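Local coordinates for protein macrophage migration inhibitory factor (Plasmodium berghei, PDB 2WKB) that belongs to the macrophage migration inhibitory factor family, small alpha/beta proteins that assemble as trimers and in other members act as cytokine-like signalling proteins, at residues E[60-65]-E[97-102]; E[17-22]-E[82-87]; E[9-14]-E[40-45]. All blocks are in the same frame, centred on the assembly; numbering follows the deposited sequence.

Overall arrangement
From the N terminus, strand 4-7 leads through the loop at 9-12 into helix 13-31 and on to strand 39-44; interaction 3 closes this first beta-alpha-beta unit by fastening the loop to the end of that strand. Strand 58-63, helix 73-88 and strand 95-100 repeat the pattern, and interaction 1 joins the two strands of this second unit. Interaction 2 packs the two helices against each other, so along the chain it crosses both other contacts, while interaction 3 is complete before interaction 1 begins. V60 touches L84 between interactions 1 and 2, and L20 lies on strand 39-44 between interactions 2 and 3.

Interaction 1 (E[60-65]-E[97-102]); sequences VRLTSI and IEFRDC
Strands 60-63 and 97-100 run side by side in the same direction, 14° apart, as the parallel pair of a beta-alpha-beta unit completed by helix 73-88. Backbone hydrogen bonds alternate between them: E98 N to V60 O, L62 N to E98 O and R100 N to L62 O, each 2.8 Å and nearly along the C=O axis. S64 N to R100 O adds a fourth bond just past the end of strand 60-63.

Apolar contacts cover the face carrying V60, L62, I97 and F99. CD1 of L62 is the busiest group there, 3.7 Å from CG2 of I97 and over the face of the F99 ring, a CH-pi contact. Helix 73-88 packs on V60, I97 and F99.

Polar side chains occupy the other face. R100 turns its guanidinium side-on to T63, and NE and NH2 both reach OG1 at 2.8 Å, with the oxygen in the guanidinium plane. R61 CD sits over the centre of that same group, 3.3 Å above its plane. Bent at chi3 (52°), R61 then lays its own guanidinium on that of R100, centres 4.4 Å apart and planes 20° from parallel. Outside the two strands, R61 NE forms a salt bridge with E4 of strand 4-7. The extended E98 side chain lies alongside R61, its OE2 against R61 CD.

Beyond the strands, water 1 lies within hydrogen-bonding distance of I65 O and D101 OD2, and OD2 is also hydrogen-bonded to S103 OG.

The like-charged stack is probably made tolerable by the carboxylates of E4 and E98, while the double grip on one hydroxyl oxygen fixes the rotation of the R100 guanidinium.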
loop_
_atom_site.group_PDB
_atom_site.type_symbol
_atom_site.label_atom_id
_atom_site.label_comp_id
_atom_site.label_asym_id
_atom_site.label_seq_id
_atom_site.Cartn_x
_atom_site.Cartn_y
_atom_site.Cartn_z
ATOM N N VAL E 60 5.232 -8.053 6.953
ATOM C CA VAL E 60 5.024 -6.924 7.865
ATOM C C VAL E 60 5.922 -5.757 7.403
ATOM O O VAL E 60 7.118 -5.958 7.190
ATOM C CB VAL E 60 5.336 -7.274 9.290
ATOM C CG1 VAL E 60 5.043 -6.062 10.272
ATOM C CG2 VAL E 60 4.442 -8.495 9.794
ATOM N N ARG E 61 5.347 -4.598 7.145
ATOM C CA ARG E 61 6.151 -3.488 6.664
ATOM C C ARG E 61 6.072 -2.350 7.717
ATOM O O ARG E 61 4.959 -1.956 8.092
ATOM C CB ARG E 61 5.611 -3.011 5.348
ATOM C CG ARG E 61 6.529 -1.850 4.713
ATOM C CD ARG E 61 6.171 -1.670 3.204
ATOM N NE ARG E 61 4.742 -1.484 2.965
ATOM C CZ ARG E 61 4.121 -1.794 1.828
ATOM N NH1 ARG E 61 2.821 -1.583 1.724
ATOM N NH2 ARG E 61 4.807 -2.293 0.792
ATOM N N LEU E 62 7.217 -1.858 8.201
ATOM C CA LEU E 62 7.231 -0.838 9.174
ATOM C C LEU E 62 7.906 0.353 8.493
ATOM O O LEU E 62 9.021 0.223 7.892
ATOM C CB LEU E 62 8.017 -1.259 10.400
ATOM C CG LEU E 62 7.341 -2.465 11.086
ATOM C CD1 LEU E 62 8.025 -3.783 10.627
ATOM C CD2 LEU E 62 7.532 -2.176 12.603
ATOM N N THR E 63 7.193 1.472 8.564
ATOM C CA THR E 63 7.551 2.661 7.782
ATOM C C THR E 63 7.680 3.834 8.709
ATOM O O THR E 63 6.762 4.127 9.468
ATOM C CB THR E 63 6.524 2.945 6.674
ATOM O OG1 THR E 63 6.535 1.872 5.747
ATOM C CG2 THR E 63 6.958 4.206 5.872
ATOM N N SER E 64 8.871 4.456 8.737
ATOM C CA SER E 64 8.982 5.775 9.321
ATOM C C SER E 64 8.686 5.761 10.810
ATOM O O SER E 64 8.055 6.667 11.349
ATOM C CB SER E 64 8.027 6.737 8.625
ATOM O OG SER E 64 8.512 7.051 7.299
ATOM N N ILE E 65 9.104 4.709 11.458
ATOM C CA ILE E 65 8.980 4.680 12.874
ATOM C C ILE E 65 10.329 5.128 13.458
ATOM O O ILE E 65 11.349 4.429 13.391
ATOM C CB ILE E 65 8.564 3.280 13.399
ATOM C CG1 ILE E 65 7.129 2.946 12.919
ATOM C CG2 ILE E 65 8.648 3.245 14.926
ATOM C CD1 ILE E 65 6.710 1.514 13.213
ATOM N N ILE E 97 9.713 -9.480 7.167
ATOM C CA ILE E 97 9.545 -8.221 7.847
ATOM C C ILE E 97 10.453 -7.211 7.172
ATOM O O ILE E 97 11.655 -7.481 7.022
ATOM C CB ILE E 97 9.879 -8.372 9.271
ATOM C CG1 ILE E 97 8.832 -9.368 9.877
ATOM C CG2 ILE E 97 9.775 -6.948 10.021
ATOM C CD1 ILE E 97 9.233 -9.730 11.160
ATOM N N GLU E 98 9.899 -6.079 6.761
ATOM C CA GLU E 98 10.654 -5.055 6.108
ATOM C C GLU E 98 10.528 -3.725 6.836
ATOM O O GLU E 98 9.419 -3.342 7.250
ATOM C CB GLU E 98 10.120 -4.957 4.704
ATOM C CG GLU E 98 10.752 -3.945 3.863
ATOM C CD GLU E 98 10.079 -3.924 2.491
ATOM O OE1 GLU E 98 10.353 -4.863 1.727
ATOM O OE2 GLU E 98 9.261 -3.017 2.253
ATOM N N PHE E 99 11.668 -3.014 6.990
ATOM C CA PHE E 99 11.736 -1.730 7.703
ATOM C C PHE E 99 12.182 -0.654 6.667
ATOM O O PHE E 99 13.192 -0.790 6.009
ATOM C CB PHE E 99 12.777 -1.727 8.842
ATOM C CG PHE E 99 12.534 -2.701 9.963
ATOM C CD1 PHE E 99 11.835 -2.292 11.073
ATOM C CD2 PHE E 99 13.006 -4.007 9.907
ATOM C CE1 PHE E 99 11.598 -3.180 12.177
ATOM C CE2 PHE E 99 12.757 -4.899 11.010
ATOM C CZ PHE E 99 12.049 -4.451 12.130
ATOM N N ARG E 100 11.410 0.398 6.492
ATOM C CA ARG E 100 11.792 1.516 5.583
ATOM C C ARG E 100 11.765 2.780 6.393
ATOM O O ARG E 100 10.801 3.000 7.115
ATOM C CB ARG E 100 10.791 1.685 4.481
ATOM C CG ARG E 100 10.148 0.450 3.949
ATOM C CD ARG E 100 9.138 0.822 2.830
ATOM N NE ARG E 100 7.831 1.269 3.351
ATOM C CZ ARG E 100 6.780 1.594 2.592
ATOM N NH1 ARG E 100 6.864 1.517 1.261
ATOM N NH2 ARG E 100 5.628 1.975 3.152
ATOM N N ASP E 101 12.810 3.620 6.326
ATOM C CA ASP E 101 12.687 4.936 6.952
ATOM C C ASP E 101 12.689 6.100 5.950
ATOM O O ASP E 101 13.679 6.360 5.241
ATOM C CB ASP E 101 13.626 5.163 8.143
ATOM C CG ASP E 101 13.252 6.429 8.954
ATOM O OD1 ASP E 101 13.465 7.548 8.420
ATOM O OD2 ASP E 101 12.761 6.314 10.123
ATOM N N CYS E 102 11.535 6.771 5.921
ATOM C CA CYS E 102 11.257 7.907 5.046
ATOM C C CYS E 102 10.989 9.192 5.856
ATOM O O CYS E 102 10.562 10.204 5.290
ATOM C CB CYS E 102 10.026 7.588 4.185
ATOM S SG CYS E 102 9.980 5.946 3.412
HETATM O O HOH W 1 13.681 4.826 11.942
#

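Interaction 2 (E[17-22]-E[82-87]); sequences QNTLSE and KILSNH
Helix 82-87 runs nearly antiparallel to helix 17-22, at 161°, with the axes 10.4 Å apart, so side chains rather than backbones do most of the touching. I83 is the first residue to reach across. Its CG1 is anti to the carbonyl carbon and the chain goes on extended, which brings CD1 to 3.7 Å from the backbone O of E22. Its other branch, CG2, slides past T19 CG2, and I23 and A26 of helix 13-31 pack on the same isoleucine.

L84 begins by pointing away from the partner helix, yet CD2 returns to meet T19 CG2 at 4.1 Å, the two side chains crossing at about a right angle. Its remaining neighbours include C58 and V60 of strand 58-63, so this leucine touches both the partner helix and the sheet.

N86 takes part through water 2, which accepts from ND2 at 2.8 Å and gives a weak bond to E22 OE1. The same amide nitrogen lies over one face of the H87 ring, offset toward its rim.

H87 carries the polar contact. NE2 donates to E22 OE1 at 2.9 Å with an N-H...O angle of 157°. The acceptor is close to the ring plane, but the donor comes from above the carboxylate plane, the two planes standing 71° apart. That carboxylate would tend to favour a protonated imidazole. CB of H87 lies 3.6 Å from T19 OG1, whose hydroxyl is hydrogen-bonded to K15 O.

Two antiparallel helices lying side by side on one face of a beta-sheet are characteristic of the MIF fold.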
loop_
_atom_site.group_PDB
_atom_site.type_symbol
_atom_site.label_atom_id
_atom_site.label_comp_id
_atom_site.label_asym_id
_atom_site.label_seq_id
_atom_site.Cartn_x
_atom_site.Cartn_y
_atom_site.Cartn_z
ATOM N N GLN E 17 -7.246 -6.992 16.122
ATOM C CA GLN E 17 -6.997 -5.913 17.113
ATOM C C GLN E 17 -6.000 -6.357 18.134
ATOM O O GLN E 17 -5.085 -5.642 18.419
ATOM C CB GLN E 17 -8.307 -5.385 17.754
ATOM C CG GLN E 17 -9.204 -4.721 16.718
ATOM C CD GLN E 17 -8.482 -3.499 16.032
ATOM O OE1 GLN E 17 -8.290 -3.475 14.791
ATOM N NE2 GLN E 17 -8.066 -2.556 16.823
ATOM N N ASN E 18 -6.208 -7.547 18.719
ATOM C CA ASN E 18 -5.293 -8.064 19.740
ATOM C C ASN E 18 -3.885 -8.267 19.247
ATOM O O ASN E 18 -2.913 -7.932 19.959
ATOM C CB ASN E 18 -5.821 -9.415 20.268
ATOM C CG ASN E 18 -7.083 -9.257 21.115
ATOM O OD1 ASN E 18 -7.407 -8.159 21.580
ATOM N ND2 ASN E 18 -7.811 -10.375 21.309
ATOM N N THR E 19 -3.783 -8.758 18.013
ATOM C CA THR E 19 -2.485 -8.996 17.400
ATOM C C THR E 19 -1.754 -7.654 17.139
ATOM O O THR E 19 -0.585 -7.520 17.499
ATOM C CB THR E 19 -2.636 -9.776 16.057
ATOM O OG1 THR E 19 -3.189 -11.056 16.359
ATOM C CG2 THR E 19 -1.261 -10.025 15.435
ATOM N N LEU E 20 -2.455 -6.684 16.586
ATOM C CA LEU E 20 -1.845 -5.357 16.303
ATOM C C LEU E 20 -1.453 -4.714 17.636
ATOM O O LEU E 20 -0.407 -4.066 17.732
ATOM C CB LEU E 20 -2.793 -4.446 15.507
ATOM C CG LEU E 20 -3.130 -4.977 14.065
ATOM C CD1 LEU E 20 -4.285 -4.158 13.415
ATOM C CD2 LEU E 20 -1.796 -4.966 13.175
ATOM N N SER E 21 -2.275 -4.858 18.684
ATOM C CA SER E 21 -1.937 -4.205 19.949
ATOM C C SER E 21 -0.666 -4.799 20.539
ATOM O O SER E 21 0.182 -4.083 21.076
ATOM C CB SER E 21 -3.192 -4.351 20.922
ATOM O OG SER E 21 -2.743 -3.975 22.207
ATOM N N GLU E 22 -0.471 -6.103 20.364
ATOM C CA GLU E 22 0.697 -6.793 20.844
ATOM C C GLU E 22 1.960 -6.371 20.069
ATOM O O GLU E 22 3.031 -6.173 20.672
ATOM C CB GLU E 22 0.522 -8.316 20.773
ATOM C CG GLU E 22 -0.488 -8.830 21.851
ATOM C CD GLU E 22 -0.462 -10.367 22.018
ATOM O OE1 GLU E 22 0.576 -10.997 21.680
ATOM O OE2 GLU E 22 -1.502 -10.919 22.487
ATOM N N LYS E 82 7.617 -14.034 16.341
ATOM C CA LYS E 82 7.028 -14.835 17.450
ATOM C C LYS E 82 5.560 -14.564 17.722
ATOM O O LYS E 82 4.735 -15.516 17.800
ATOM C CB LYS E 82 7.800 -14.666 18.762
ATOM C CG LYS E 82 9.245 -14.939 18.649
ATOM C CD LYS E 82 9.617 -16.382 18.552
ATOM C CE LYS E 82 11.035 -16.547 19.176
ATOM N NZ LYS E 82 12.178 -16.405 18.180
ATOM N N ILE E 83 5.191 -13.286 17.782
ATOM C CA ILE E 83 3.798 -12.911 17.879
ATOM C C ILE E 83 2.943 -13.482 16.716
ATOM O O ILE E 83 1.826 -14.051 16.922
ATOM C CB ILE E 83 3.629 -11.369 17.908
ATOM C CG1 ILE E 83 4.203 -10.794 19.221
ATOM C CG2 ILE E 83 2.135 -10.963 17.683
ATOM C CD1 ILE E 83 4.406 -9.222 19.186
ATOM N N LEU E 84 3.407 -13.360 15.487
ATOM C CA LEU E 84 2.547 -13.863 14.397
ATOM C C LEU E 84 2.491 -15.414 14.332
ATOM O O LEU E 84 1.438 -15.999 14.004
ATOM C CB LEU E 84 3.070 -13.368 13.043
ATOM C CG LEU E 84 3.064 -11.868 12.918
ATOM C CD1 LEU E 84 3.791 -11.516 11.601
ATOM C CD2 LEU E 84 1.635 -11.330 12.884
ATOM N N SER E 85 3.608 -16.077 14.585
ATOM C CA SER E 85 3.568 -17.515 14.517
ATOM C C SER E 85 2.667 -18.041 15.677
ATOM O O SER E 85 1.971 -19.050 15.500
ATOM C CB SER E 85 4.970 -18.122 14.529
ATOM O OG SER E 85 5.549 -17.868 15.766
ATOM N N ASN E 86 2.628 -17.337 16.806
ATOM C CA ASN E 86 1.686 -17.634 17.890
ATOM C C ASN E 86 0.234 -17.394 17.476
ATOM O O ASN E 86 -0.581 -18.353 17.429
ATOM C CB ASN E 86 2.092 -16.907 19.217
ATOM C CG ASN E 86 1.082 -17.152 20.381
ATOM O OD1 ASN E 86 0.514 -18.243 20.494
ATOM N ND2 ASN E 86 0.869 -16.129 21.239
ATOM N N HIS E 87 -0.120 -16.165 17.128
ATOM C CA HIS E 87 -1.512 -15.821 16.859
ATOM C C HIS E 87 -2.083 -16.335 15.522
ATOM O O HIS E 87 -3.293 -16.630 15.414
ATOM C CB HIS E 87 -1.728 -14.296 16.953
ATOM C CG HIS E 87 -1.645 -13.761 18.348
ATOM N ND1 HIS E 87 -2.626 -13.995 19.291
ATOM C CD2 HIS E 87 -0.682 -13.041 18.976
ATOM C CE1 HIS E 87 -2.268 -13.437 20.440
ATOM N NE2 HIS E 87 -1.096 -12.847 20.274
HETATM O O HOH W 2 2.535 -13.861 21.257
#

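Interaction 3 (E[9-14]-E[40-45]); sequences ISIPDD and SNYDYQ
The backbone of 9-12 passes the end of strand 40-44 without pairing with it, the nearest CA atoms, those of S10 and Y44, being 6.7 Å apart. In the beta-alpha-beta unit of strand 4-7, helix 13-31 and strand 39-44, it is the loop entering the helix, with P12 at the N-cap position, that meets the second strand.

Y42 carries the contact. Its CG is anti to the backbone N (chi1 157°), so the ring projects toward the loop and brings OH between two backbone groups. The hydroxyl donates to I9 O at 2.8 Å, in the carbonyl plane and on a lone pair, and the acceptor lies at the ring edge. It also accepts from I11 N at 3.0 Å. Giving one bond and receiving another, OH bridges across S10, tying I9 O and I11 N to one atom, and so probably helps to set the course of the loop. The Y42 side chain also packs on A16 and L20 of helix 13-31 and on L5 and T7 of strand 4-7.

Y44, two residues on and on the same side of the strand, also points toward the loop. CE1 of its ring comes to 3.8 Å from the CA of S10, a looser contact at the exposed border.

D13, at the start of the helix, forms a salt bridge through OD2 with K46 of the third subunit, so this end of the helix also belongs to the trimer interface.

I11 has CG1 in the crowded position between its backbone N and carbonyl carbon (chi1 53°), which sets this methylene over the face of the Y42 ring, 3.4 Å from CZ.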
loop_
_atom_site.group_PDB
_atom_site.type_symbol
_atom_site.label_atom_id
_atom_site.label_comp_id
_atom_site.label_asym_id
_atom_site.label_seq_id
_atom_site.Cartn_x
_atom_site.Cartn_y
_atom_site.Cartn_z
ATOM N N ILE E 9 -3.721 -14.626 5.490
ATOM C CA ILE E 9 -4.318 -15.384 6.613
ATOM C C ILE E 9 -5.541 -14.683 7.146
ATOM O O ILE E 9 -5.499 -13.547 7.541
ATOM C CB ILE E 9 -3.293 -15.689 7.711
ATOM C CG1 ILE E 9 -2.229 -16.623 7.129
ATOM C CG2 ILE E 9 -4.053 -16.274 8.971
ATOM C CD1 ILE E 9 -1.108 -16.851 8.084
ATOM N N SER E 10 -6.671 -15.409 7.194
ATOM C CA SER E 10 -7.977 -14.824 7.593
ATOM C C SER E 10 -8.240 -14.919 9.108
ATOM O O SER E 10 -8.290 -16.047 9.690
ATOM C CB SER E 10 -9.095 -15.659 6.864
ATOM O OG SER E 10 -10.400 -15.123 7.224
ATOM N N ILE E 11 -8.392 -13.778 9.784
ATOM C CA ILE E 11 -8.667 -13.801 11.233
ATOM C C ILE E 11 -9.777 -12.780 11.541
ATOM O O ILE E 11 -9.946 -11.774 10.837
ATOM C CB ILE E 11 -7.472 -13.452 12.126
ATOM C CG1 ILE E 11 -6.906 -12.114 11.649
ATOM C CG2 ILE E 11 -6.442 -14.606 12.131
ATOM C CD1 ILE E 11 -5.701 -11.667 12.528
ATOM N N PRO E 12 -10.510 -13.024 12.631
ATOM C CA PRO E 12 -11.569 -12.091 12.929
ATOM C C PRO E 12 -11.040 -10.752 13.415
ATOM O O PRO E 12 -9.895 -10.664 13.899
ATOM C CB PRO E 12 -12.361 -12.760 14.092
ATOM C CG PRO E 12 -11.748 -14.134 14.308
ATOM C CD PRO E 12 -10.432 -14.192 13.547
ATOM N N ASP E 13 -11.898 -9.744 13.351
ATOM C CA ASP E 13 -11.556 -8.396 13.848
ATOM C C ASP E 13 -10.972 -8.362 15.244
ATOM O O ASP E 13 -9.961 -7.681 15.464
ATOM C CB ASP E 13 -12.777 -7.450 13.809
ATOM C CG ASP E 13 -13.293 -7.218 12.391
ATOM O OD1 ASP E 13 -12.542 -7.445 11.420
ATOM O OD2 ASP E 13 -14.439 -6.764 12.209
ATOM N N ASP E 14 -11.623 -9.019 16.230
ATOM C CA ASP E 14 -11.037 -8.977 17.572
ATOM C C ASP E 14 -9.645 -9.542 17.660
ATOM O O ASP E 14 -8.797 -8.976 18.382
ATOM C CB ASP E 14 -11.890 -9.640 18.708
ATOM C CG ASP E 14 -13.209 -8.909 18.982
ATOM O OD1 ASP E 14 -13.390 -7.738 18.575
ATOM O OD2 ASP E 14 -14.093 -9.560 19.618
ATOM N N SER E 40 -1.387 1.283 12.804
ATOM C CA SER E 40 -1.144 -0.097 12.468
ATOM C C SER E 40 -2.350 -0.655 11.744
ATOM O O SER E 40 -3.427 -0.063 11.784
ATOM C CB SER E 40 -0.707 -0.899 13.676
ATOM O OG SER E 40 -1.801 -1.129 14.589
ATOM N N ASN E 41 -2.143 -1.750 11.026
ATOM C CA ASN E 41 -3.270 -2.252 10.208
ATOM C C ASN E 41 -3.061 -3.709 9.937
ATOM O O ASN E 41 -1.922 -4.194 9.890
ATOM C CB ASN E 41 -3.370 -1.513 8.844
ATOM C CG ASN E 41 -4.642 -1.895 8.105
ATOM O OD1 ASN E 41 -5.680 -2.024 8.752
ATOM N ND2 ASN E 41 -4.582 -2.091 6.771
ATOM N N TYR E 42 -4.180 -4.429 9.788
ATOM C CA TYR E 42 -4.193 -5.807 9.316
ATOM C C TYR E 42 -4.898 -5.787 7.957
ATOM O O TYR E 42 -6.064 -5.434 7.870
ATOM C CB TYR E 42 -5.016 -6.655 10.381
ATOM C CG TYR E 42 -5.578 -7.950 9.775
ATOM C CD1 TYR E 42 -4.745 -9.025 9.418
ATOM C CD2 TYR E 42 -6.975 -8.109 9.662
ATOM C CE1 TYR E 42 -5.272 -10.204 8.866
ATOM C CE2 TYR E 42 -7.529 -9.288 9.100
ATOM C CZ TYR E 42 -6.661 -10.338 8.742
ATOM O OH TYR E 42 -7.217 -11.483 8.201
ATOM N N ASP E 43 -4.133 -5.987 6.908
ATOM C CA ASP E 43 -4.593 -5.852 5.554
ATOM C C ASP E 43 -4.707 -7.250 4.956
ATOM O O ASP E 43 -3.702 -7.900 4.614
ATOM C CB ASP E 43 -3.630 -4.982 4.720
ATOM C CG ASP E 43 -4.223 -4.614 3.341
ATOM O OD1 ASP E 43 -5.256 -5.170 2.911
ATOM O OD2 ASP E 43 -3.649 -3.734 2.689
ATOM N N TYR E 44 -5.956 -7.742 4.927
ATOM C CA TYR E 44 -6.274 -9.096 4.455
ATOM C C TYR E 44 -6.249 -9.155 2.950
ATOM O O TYR E 44 -7.070 -8.488 2.242
ATOM C CB TYR E 44 -7.672 -9.529 4.963
ATOM C CG TYR E 44 -8.056 -10.883 4.470
ATOM C CD1 TYR E 44 -7.225 -12.000 4.701
ATOM C CD2 TYR E 44 -9.239 -11.038 3.688
ATOM C CE1 TYR E 44 -7.548 -13.295 4.181
ATOM C CE2 TYR E 44 -9.600 -12.292 3.205
ATOM C CZ TYR E 44 -8.798 -13.407 3.467
ATOM O OH TYR E 44 -9.202 -14.625 2.937
ATOM N N GLN E 45 -5.243 -9.838 2.446
ATOM C CA GLN E 45 -5.043 -9.884 0.998
ATOM C C GLN E 45 -5.068 -11.366 0.620
ATOM O O GLN E 45 -4.033 -12.066 0.648
ATOM C CB GLN E 45 -3.708 -9.228 0.647
ATOM C CG GLN E 45 -3.785 -7.703 0.797
ATOM C CD GLN E 45 -4.698 -7.075 -0.259
ATOM O OE1 GLN E 45 -4.710 -7.471 -1.410
ATOM N NE2 GLN E 45 -5.519 -6.120 0.159
#